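PDB 4JZA: uncharacterized protein from Legionella longbeachae NSW150, which probably hydrolyses the 3-phosphate of phosphatidylinositol 3-phosphate, as a Legionella phosphoinositide phosphatase thought to act on host lipids. Local coordinates for residues D50-A55 against R104-L109; I110-L115 against K675-R680. All blocks are in the same frame, centred on the assembly; numbering follows the deposited sequence.

Contact 1 (D50-A55 against R104-L109); sequences DSLHKA and RFTAKL
Phe105 leaves helix 95-116 with its CG near anti to the backbone N (chi1 166°), which carries the ring out toward helix 41-62; Leu52 answers with CG beside its own N, anti to the carbonyl carbon (chi1 -68°). The ring meets the other helix by its edge: CE2 lies 4.2 Å from Leu52 CB, CZ lies 4.3 Å from His53 CB, and both CB atoms sit near the ring plane, so the ring points its rim into the notch between two consecutive residues. Leu52 is the most heavily buried partner. Its CD1 branch crosses Thr106 obliquely, 3.7 Å from Thr106 OG1 and 4.1 Å from Thr106 CG2. One turn on from Phe105, Leu109 comes up against the Leu52 backbone, its CD1 3.8 Å from Leu52 O. The two segments run almost parallel, their axes inclined at 5° and 10.9 Å apart, a spacing filled mainly by side chains, with Leu109 CD1 reaching the backbone of the other helix.

Two polar side-chain atoms at this interface have partners elsewhere. Thr106 OG1 hydrogen-bonds back to the carbonyl of Leu102, and His53 NE2 bonds Asp82 OD1 of helix 74-87. Helix 122-140 also closes on this site, Leu129 touching Leu109 and Glu133 touching Leu52.

This is packing within a helical bundle. Between the two segments the contact is wholly van der Waals: Thr106 meets Leu52 while its hydroxyl is satisfied along its own helix, so the interface depends on shape and burial of apolar surface rather than on directional bonds.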
ATOM      1  N   ASP A  50      -0.166  -5.108  15.351  1.00 42.64           N
ATOM      2  CA  ASP A  50       0.237  -6.477  15.064  1.00 45.79           C
ATOM      3  C   ASP A  50       0.573  -6.628  13.599  1.00 41.72           C
ATOM      4  O   ASP A  50       1.577  -7.206  13.239  1.00 48.53           O
ATOM      5  CB  ASP A  50      -0.868  -7.451  15.516  1.00 51.35           C
ATOM      6  CG  ASP A  50      -0.561  -8.935  15.202  1.00 55.89           C
ATOM      7  OD1 ASP A  50       0.406  -9.540  15.720  1.00 66.41           O
ATOM      8  OD2 ASP A  50      -1.338  -9.525  14.451  1.00 58.29           O
ATOM      9  N   SER A  51      -0.224  -6.060  12.736  1.00 40.71           N
ATOM     10  CA  SER A  51       0.030  -6.226  11.300  1.00 39.92           C
ATOM     11  C   SER A  51       1.333  -5.579  10.847  1.00 37.97           C
ATOM     12  O   SER A  51       1.992  -6.100   9.961  1.00 40.25           O
ATOM     13  CB  SER A  51      -1.136  -5.660  10.480  1.00 39.01           C
ATOM     14  OG  SER A  51      -1.068  -6.089   9.147  1.00 38.49           O
ATOM     15  N   LEU A  52       1.669  -4.430  11.419  1.00 35.84           N
ATOM     16  CA  LEU A  52       2.878  -3.721  11.041  1.00 36.21           C
ATOM     17  C   LEU A  52       4.121  -4.403  11.599  1.00 36.55           C
ATOM     18  O   LEU A  52       5.218  -4.374  10.990  1.00 36.69           O
ATOM     19  CB  LEU A  52       2.809  -2.246  11.484  1.00 35.42           C
ATOM     20  CG  LEU A  52       1.773  -1.402  10.748  1.00 36.47           C
ATOM     21  CD1 LEU A  52       1.757  -0.016  11.329  1.00 36.19           C
ATOM     22  CD2 LEU A  52       2.021  -1.314   9.251  1.00 37.18           C
ATOM     23  N   HIS A  53       3.950  -4.970  12.781  1.00 36.31           N
ATOM     24  CA  HIS A  53       4.962  -5.809  13.393  1.00 37.69           C
ATOM     25  C   HIS A  53       5.212  -6.928  12.400  1.00 38.15           C
ATOM     26  O   HIS A  53       6.321  -7.029  11.879  1.00 34.79           O
ATOM     27  CB  HIS A  53       4.464  -6.286  14.775  1.00 40.03           C
ATOM     28  CG  HIS A  53       5.365  -7.224  15.463  1.00 41.06           C
ATOM     29  ND1 HIS A  53       5.251  -8.584  15.331  1.00 48.12           N
ATOM     30  CD2 HIS A  53       6.421  -7.012  16.271  1.00 45.67           C
ATOM     31  CE1 HIS A  53       6.192  -9.179  16.043  1.00 48.97           C
ATOM     32  NE2 HIS A  53       6.894  -8.243  16.655  1.00 47.11           N
ATOM     33  N   LYS A  54       4.192  -7.717  12.051  1.00 38.69           N
ATOM     34  CA  LYS A  54       4.420  -8.728  11.008  1.00 43.24           C
ATOM     35  C   LYS A  54       4.975  -8.127   9.713  1.00 42.85           C
ATOM     36  O   LYS A  54       5.735  -8.774   9.031  1.00 50.45           O
ATOM     37  CB  LYS A  54       3.151  -9.486  10.668  1.00 48.12           C
ATOM     38  CG  LYS A  54       2.828 -10.609  11.637  1.00 48.74           C
ATOM     39  CD  LYS A  54       1.344 -10.943  11.601  1.00 49.47           C
ATOM     40  CE  LYS A  54       1.007 -11.874  12.742  1.00 55.07           C
ATOM     41  NZ  LYS A  54      -0.386 -11.666  13.195  1.00 59.64           N
ATOM     42  N   ALA A  55       4.644  -6.895   9.369  1.00 39.38           N
ATOM     43  CA  ALA A  55       5.214  -6.354   8.161  1.00 41.62           C
ATOM     44  C   ALA A  55       6.702  -6.090   8.290  1.00 43.20           C
ATOM     45  O   ALA A  55       7.445  -6.187   7.298  1.00 38.57           O
ATOM     46  CB  ALA A  55       4.501  -5.090   7.736  1.00 41.34           C
ATOM     47  N   ARG A 104       3.308   6.563  17.580  1.00 40.03           N
ATOM     48  CA  ARG A 104       4.593   6.396  18.220  1.00 43.20           C
ATOM     49  C   ARG A 104       5.258   5.094  17.825  1.00 41.79           C
ATOM     50  O   ARG A 104       6.439   5.076  17.577  1.00 42.13           O
ATOM     51  CB  ARG A 104       4.443   6.381  19.739  1.00 53.30           C
ATOM     52  CG  ARG A 104       4.348   7.747  20.416  1.00 64.09           C
ATOM     53  CD  ARG A 104       4.491   7.632  21.941  1.00 71.39           C
ATOM     54  NE  ARG A 104       4.343   8.950  22.590  1.00 77.50           N
ATOM     55  CZ  ARG A 104       3.294   9.349  23.314  1.00 76.37           C
ATOM     56  NH1 ARG A 104       2.256   8.536  23.517  1.00 79.00           N
ATOM     57  NH2 ARG A 104       3.291  10.569  23.847  1.00 70.43           N
ATOM     58  N   PHE A 105       4.495   4.008  17.832  1.00 39.59           N
ATOM     59  CA  PHE A 105       5.004   2.677  17.514  1.00 40.60           C
ATOM     60  C   PHE A 105       5.440   2.621  16.053  1.00 39.91           C
ATOM     61  O   PHE A 105       6.502   2.073  15.711  1.00 38.06           O
ATOM     62  CB  PHE A 105       3.949   1.605  17.844  1.00 39.24           C
ATOM     63  CG  PHE A 105       4.249   0.259  17.261  1.00 40.79           C
ATOM     64  CD1 PHE A 105       5.026  -0.648  17.952  1.00 42.46           C
ATOM     65  CD2 PHE A 105       3.756  -0.102  15.998  1.00 41.36           C
ATOM     66  CE1 PHE A 105       5.315  -1.885  17.399  1.00 42.29           C
ATOM     67  CE2 PHE A 105       4.052  -1.327  15.425  1.00 40.31           C
ATOM     68  CZ  PHE A 105       4.847  -2.216  16.124  1.00 42.36           C
ATOM     69  N   THR A 106       4.652   3.240  15.199  1.00 38.13           N
ATOM     70  CA  THR A 106       4.948   3.183  13.791  1.00 39.17           C
ATOM     71  C   THR A 106       6.266   3.959  13.506  1.00 38.92           C
ATOM     72  O   THR A 106       7.162   3.479  12.811  1.00 36.17           O
ATOM     73  CB  THR A 106       3.719   3.703  12.973  1.00 40.18           C
ATOM     74  OG1 THR A 106       2.512   3.006  13.367  1.00 36.73           O
ATOM     75  CG2 THR A 106       3.943   3.486  11.503  1.00 40.04           C
ATOM     76  N   ALA A 107       6.380   5.161  14.064  1.00 40.54           N
ATOM     77  CA  ALA A 107       7.599   5.989  13.895  1.00 39.57           C
ATOM     78  C   ALA A 107       8.848   5.264  14.351  1.00 39.90           C
ATOM     79  O   ALA A 107       9.876   5.398  13.729  1.00 37.66           O
ATOM     80  CB  ALA A 107       7.481   7.280  14.666  1.00 37.41           C
ATOM     81  N   LYS A 108       8.750   4.496  15.444  1.00 40.85           N
ATOM     82  CA  LYS A 108       9.845   3.662  15.859  1.00 42.54           C
ATOM     83  C   LYS A 108      10.269   2.692  14.792  1.00 41.30           C
ATOM     84  O   LYS A 108      11.439   2.537  14.600  1.00 47.04           O
ATOM     85  CB  LYS A 108       9.528   2.909  17.123  1.00 45.77           C
ATOM     86  CG  LYS A 108       9.688   3.777  18.358  1.00 51.29           C
ATOM     87  CD  LYS A 108       9.499   2.894  19.577  1.00 61.27           C
ATOM     88  CE  LYS A 108       9.441   3.680  20.871  1.00 66.55           C
ATOM     89  NZ  LYS A 108       8.589   2.967  21.873  1.00 68.80           N
ATOM     90  N   LEU A 109       9.341   2.046  14.100  1.00 41.87           N
ATOM     91  CA  LEU A 109       9.711   1.080  13.066  1.00 41.27           C
ATOM     92  C   LEU A 109      10.315   1.748  11.871  1.00 40.33           C
ATOM     93  O   LEU A 109      11.283   1.239  11.303  1.00 37.27           O
ATOM     94  CB  LEU A 109       8.527   0.267  12.570  1.00 40.76           C
ATOM     95  CG  LEU A 109       7.750  -0.568  13.590  1.00 45.08           C
ATOM     96  CD1 LEU A 109       6.829  -1.487  12.829  1.00 48.51           C
ATOM     97  CD2 LEU A 109       8.578  -1.409  14.512  1.00 47.52           C
TER

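Contact 2 (I110-L115 against K675-R680); sequences IELIAL and KKLLCR
Leu677 and Leu115 have the most surface buried here, with Leu678 and Glu111 next. Leu677 stands on the first turn of helix 676-702 and points toward helix 95-116 with CG anti to its backbone N (chi1 173°). Its CD2 branch does nearly all the touching: the methyl reaches the backbone of the other helix, 3.9 Å from Leu112 N, and lies 4.4 Å from Leu112 CD1 on one flank. On another it meets Glu111 tip to tip, chiefly through the aliphatic CG of that side chain, with the carboxylate carbon CD just behind it.

Leu115, one turn beyond Glu111, returns the approach. Its CG is also anti to the backbone N (chi1 176°), and the side chain crosses Leu677 obliquely, with Leu115 CD2 3.9 Å from Leu677 CD2. The same Leu115 methyl continues over the start of the other helix, 4.0 Å from Leu678 CA and 4.2 Å from Leu678 CB. Each leucine thus sends one methyl against the backbone opposite, and the two methyls meet between the helices. The local axes cross at -85° and approach to 10.8 Å, so the contact is confined to a compact patch.

Helix 74-87 borders it, Tyr80 touching both Leu112 and Leu677. The carboxylate of Glu111 is bound through OE2 by the backbone N of Leu672, in the segment leading into helix 676-702.

Chemically, the junction is a leucine cluster joining the helical bundle to the first helix of the C-terminal region. Across the segments it is apolar; Glu111 contributes its methylene here while its acid group holds the chain just before helix 676-702, so that OE2, at least, has a partner.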
ATOM      1  N   ILE A 110       9.717   2.859  11.464  1.00 41.50           N
ATOM      2  CA  ILE A 110      10.155   3.574  10.265  1.00 42.76           C
ATOM      3  C   ILE A 110      11.607   4.009  10.445  1.00 43.52           C
ATOM      4  O   ILE A 110      12.418   3.967   9.522  1.00 40.05           O
ATOM      5  CB  ILE A 110       9.204   4.773  10.046  1.00 45.40           C
ATOM      6  CG1 ILE A 110       7.893   4.259   9.532  1.00 45.60           C
ATOM      7  CG2 ILE A 110       9.713   5.803   9.046  1.00 47.59           C
ATOM      8  CD1 ILE A 110       6.784   5.176   9.968  1.00 48.45           C
ATOM      9  N   GLU A 111      11.924   4.427  11.662  1.00 44.85           N
ATOM     10  CA  GLU A 111      13.204   5.023  11.937  1.00 49.53           C
ATOM     11  C   GLU A 111      14.260   3.886  11.958  1.00 48.65           C
ATOM     12  O   GLU A 111      15.340   4.001  11.376  1.00 45.61           O
ATOM     13  CB  GLU A 111      13.076   5.909  13.203  1.00 55.64           C
ATOM     14  CG  GLU A 111      14.058   5.693  14.322  1.00 67.42           C
ATOM     15  CD  GLU A 111      13.840   6.594  15.561  1.00 75.79           C
ATOM     16  OE1 GLU A 111      12.920   6.290  16.406  1.00 61.77           O
ATOM     17  OE2 GLU A 111      14.676   7.558  15.709  1.00 75.59           O
ATOM     18  N   LEU A 112      13.913   2.778  12.606  1.00 44.90           N
ATOM     19  CA  LEU A 112      14.734   1.583  12.594  1.00 42.15           C
ATOM     20  C   LEU A 112      14.997   1.085  11.176  1.00 41.03           C
ATOM     21  O   LEU A 112      16.098   0.676  10.852  1.00 39.36           O
ATOM     22  CB  LEU A 112      14.054   0.503  13.407  1.00 42.53           C
ATOM     23  CG  LEU A 112      14.799  -0.792  13.422  1.00 44.92           C
ATOM     24  CD1 LEU A 112      16.173  -0.483  13.975  1.00 51.37           C
ATOM     25  CD2 LEU A 112      14.136  -1.783  14.309  1.00 43.84           C
ATOM     26  N   ILE A 113      13.982   1.141  10.325  1.00 42.32           N
ATOM     27  CA  ILE A 113      14.139   0.820   8.910  1.00 42.02           C
ATOM     28  C   ILE A 113      15.046   1.810   8.189  1.00 43.40           C
ATOM     29  O   ILE A 113      15.945   1.414   7.476  1.00 42.92           O
ATOM     30  CB  ILE A 113      12.780   0.729   8.220  1.00 44.20           C
ATOM     31  CG1 ILE A 113      12.028  -0.489   8.755  1.00 44.71           C
ATOM     32  CG2 ILE A 113      12.922   0.629   6.706  1.00 44.40           C
ATOM     33  CD1 ILE A 113      10.546  -0.440   8.467  1.00 44.65           C
ATOM     34  N   ALA A 114      14.873   3.101   8.402  1.00 45.29           N
ATOM     35  CA  ALA A 114      15.745   4.047   7.714  1.00 43.00           C
ATOM     36  C   ALA A 114      17.213   3.842   8.094  1.00 42.25           C
ATOM     37  O   ALA A 114      18.102   3.977   7.244  1.00 41.52           O
ATOM     38  CB  ALA A 114      15.333   5.457   8.019  1.00 45.46           C
ATOM     39  N   LEU A 115      17.456   3.584   9.382  1.00 43.50           N
ATOM     40  CA  LEU A 115      18.774   3.238   9.930  1.00 40.69           C
ATOM     41  C   LEU A 115      19.335   1.947   9.352  1.00 45.23           C
ATOM     42  O   LEU A 115      20.369   1.969   8.703  1.00 43.72           O
ATOM     43  CB  LEU A 115      18.703   3.039  11.429  1.00 42.36           C
ATOM     44  CG  LEU A 115      20.027   2.571  12.071  1.00 44.88           C
ATOM     45  CD1 LEU A 115      21.131   3.581  11.787  1.00 42.80           C
ATOM     46  CD2 LEU A 115      19.872   2.381  13.564  1.00 45.40           C
ATOM     47  N   LYS A 675      22.273  10.260  16.465  1.00 61.33           N
ATOM     48  CA  LYS A 675      22.691   8.875  16.469  1.00 54.78           C
ATOM     49  C   LYS A 675      22.099   8.065  17.601  1.00 49.18           C
ATOM     50  O   LYS A 675      22.554   6.987  17.902  1.00 48.62           O
ATOM     51  CB  LYS A 675      24.183   8.852  16.570  1.00 61.32           C
ATOM     52  CG  LYS A 675      24.874   9.367  15.330  1.00 68.47           C
ATOM     53  CD  LYS A 675      25.021   8.302  14.256  1.00 72.55           C
ATOM     54  CE  LYS A 675      26.236   8.632  13.376  1.00 85.92           C
ATOM     55  NZ  LYS A 675      26.465   7.682  12.240  1.00 88.05           N
ATOM     56  N   LYS A 676      21.070   8.574  18.232  1.00 49.44           N
ATOM     57  CA  LYS A 676      20.666   8.040  19.508  1.00 50.50           C
ATOM     58  C   LYS A 676      20.199   6.595  19.435  1.00 45.88           C
ATOM     59  O   LYS A 676      20.379   5.841  20.391  1.00 48.80           O
ATOM     60  CB  LYS A 676      19.579   8.928  20.102  1.00 56.93           C
ATOM     61  CG  LYS A 676      18.908   8.369  21.363  1.00 69.28           C
ATOM     62  CD  LYS A 676      18.424   9.472  22.308  1.00 77.47           C
ATOM     63  CE  LYS A 676      18.072   8.925  23.685  1.00 82.42           C
ATOM     64  NZ  LYS A 676      17.491  10.027  24.496  1.00 84.72           N
ATOM     65  N   LEU A 677      19.577   6.231  18.324  1.00 40.59           N
ATOM     66  CA  LEU A 677      18.950   4.925  18.156  1.00 42.68           C
ATOM     67  C   LEU A 677      20.011   3.849  17.936  1.00 43.57           C
ATOM     68  O   LEU A 677      19.963   2.766  18.553  1.00 46.69           O
ATOM     69  CB  LEU A 677      17.929   4.946  16.973  1.00 41.27           C
ATOM     70  CG  LEU A 677      17.292   3.599  16.562  1.00 42.51           C
ATOM     71  CD1 LEU A 677      16.359   2.997  17.627  1.00 41.39           C
ATOM     72  CD2 LEU A 677      16.585   3.714  15.231  1.00 39.83           C
ATOM     73  N   LEU A 678      20.948   4.157  17.040  1.00 42.45           N
ATOM     74  CA  LEU A 678      22.112   3.318  16.759  1.00 40.04           C
ATOM     75  C   LEU A 678      22.886   2.995  18.026  1.00 39.69           C
ATOM     76  O   LEU A 678      23.273   1.867  18.214  1.00 40.69           O
ATOM     77  CB  LEU A 678      23.034   4.016  15.771  1.00 38.65           C
ATOM     78  CG  LEU A 678      24.324   3.257  15.435  1.00 40.99           C
ATOM     79  CD1 LEU A 678      24.083   1.973  14.713  1.00 40.05           C
ATOM     80  CD2 LEU A 678      25.263   4.080  14.600  1.00 42.33           C
ATOM     81  N   CYS A 679      23.104   3.996  18.876  1.00 39.71           N
ATOM     82  CA  CYS A 679      23.755   3.805  20.142  1.00 40.47           C
ATOM     83  C   CYS A 679      22.905   2.954  21.089  1.00 40.54           C
ATOM     84  O   CYS A 679      23.427   2.107  21.783  1.00 38.47           O
ATOM     85  CB  CYS A 679      24.053   5.134  20.825  1.00 41.47           C
ATOM     86  SG  CYS A 679      25.206   6.236  19.947  0.97 43.22           S
ATOM     87  N   ARG A 680      21.611   3.211  21.152  1.00 44.47           N
ATOM     88  CA  ARG A 680      20.712   2.463  22.037  1.00 45.12           C
ATOM     89  C   ARG A 680      20.768   0.976  21.718  1.00 43.36           C
ATOM     90  O   ARG A 680      20.860   0.151  22.639  1.00 39.66           O
ATOM     91  CB  ARG A 680      19.288   2.954  21.889  1.00 47.64           C
ATOM     92  CG  ARG A 680      18.259   1.994  22.461  1.00 51.17           C
ATOM     93  CD  ARG A 680      16.915   2.641  22.610  1.00 50.25           C
ATOM     94  NE  ARG A 680      16.967   3.583  23.718  1.00 55.37           N
ATOM     95  CZ  ARG A 680      16.339   4.753  23.726  1.00 60.05           C
ATOM     96  NH1 ARG A 680      15.645   5.165  22.660  1.00 58.33           N
ATOM     97  NH2 ARG A 680      16.454   5.538  24.782  1.00 61.87           N
TER

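How the contacts relate
Both contacts draw on helix 95-116 in succession: 104-109 packs against helix 41-62, and 110-115, which follows directly in sequence, meets helix 676-702. Their centres lie about 14 Å apart, and apart from that chain continuity their segments do not touch. The angles differ sharply: nearly parallel in contact 1, between helices 41-62 and 95-116, and nearly perpendicular in contact 2, where the partner helix lies some 560 residues further along the chain. Contact 1 is about 14 Å from the chain centre and contact 2 about 23 Å, so the series runs outward toward the C-terminal region. Helix 74-87 touches both sites, through His53 and Leu677 among others.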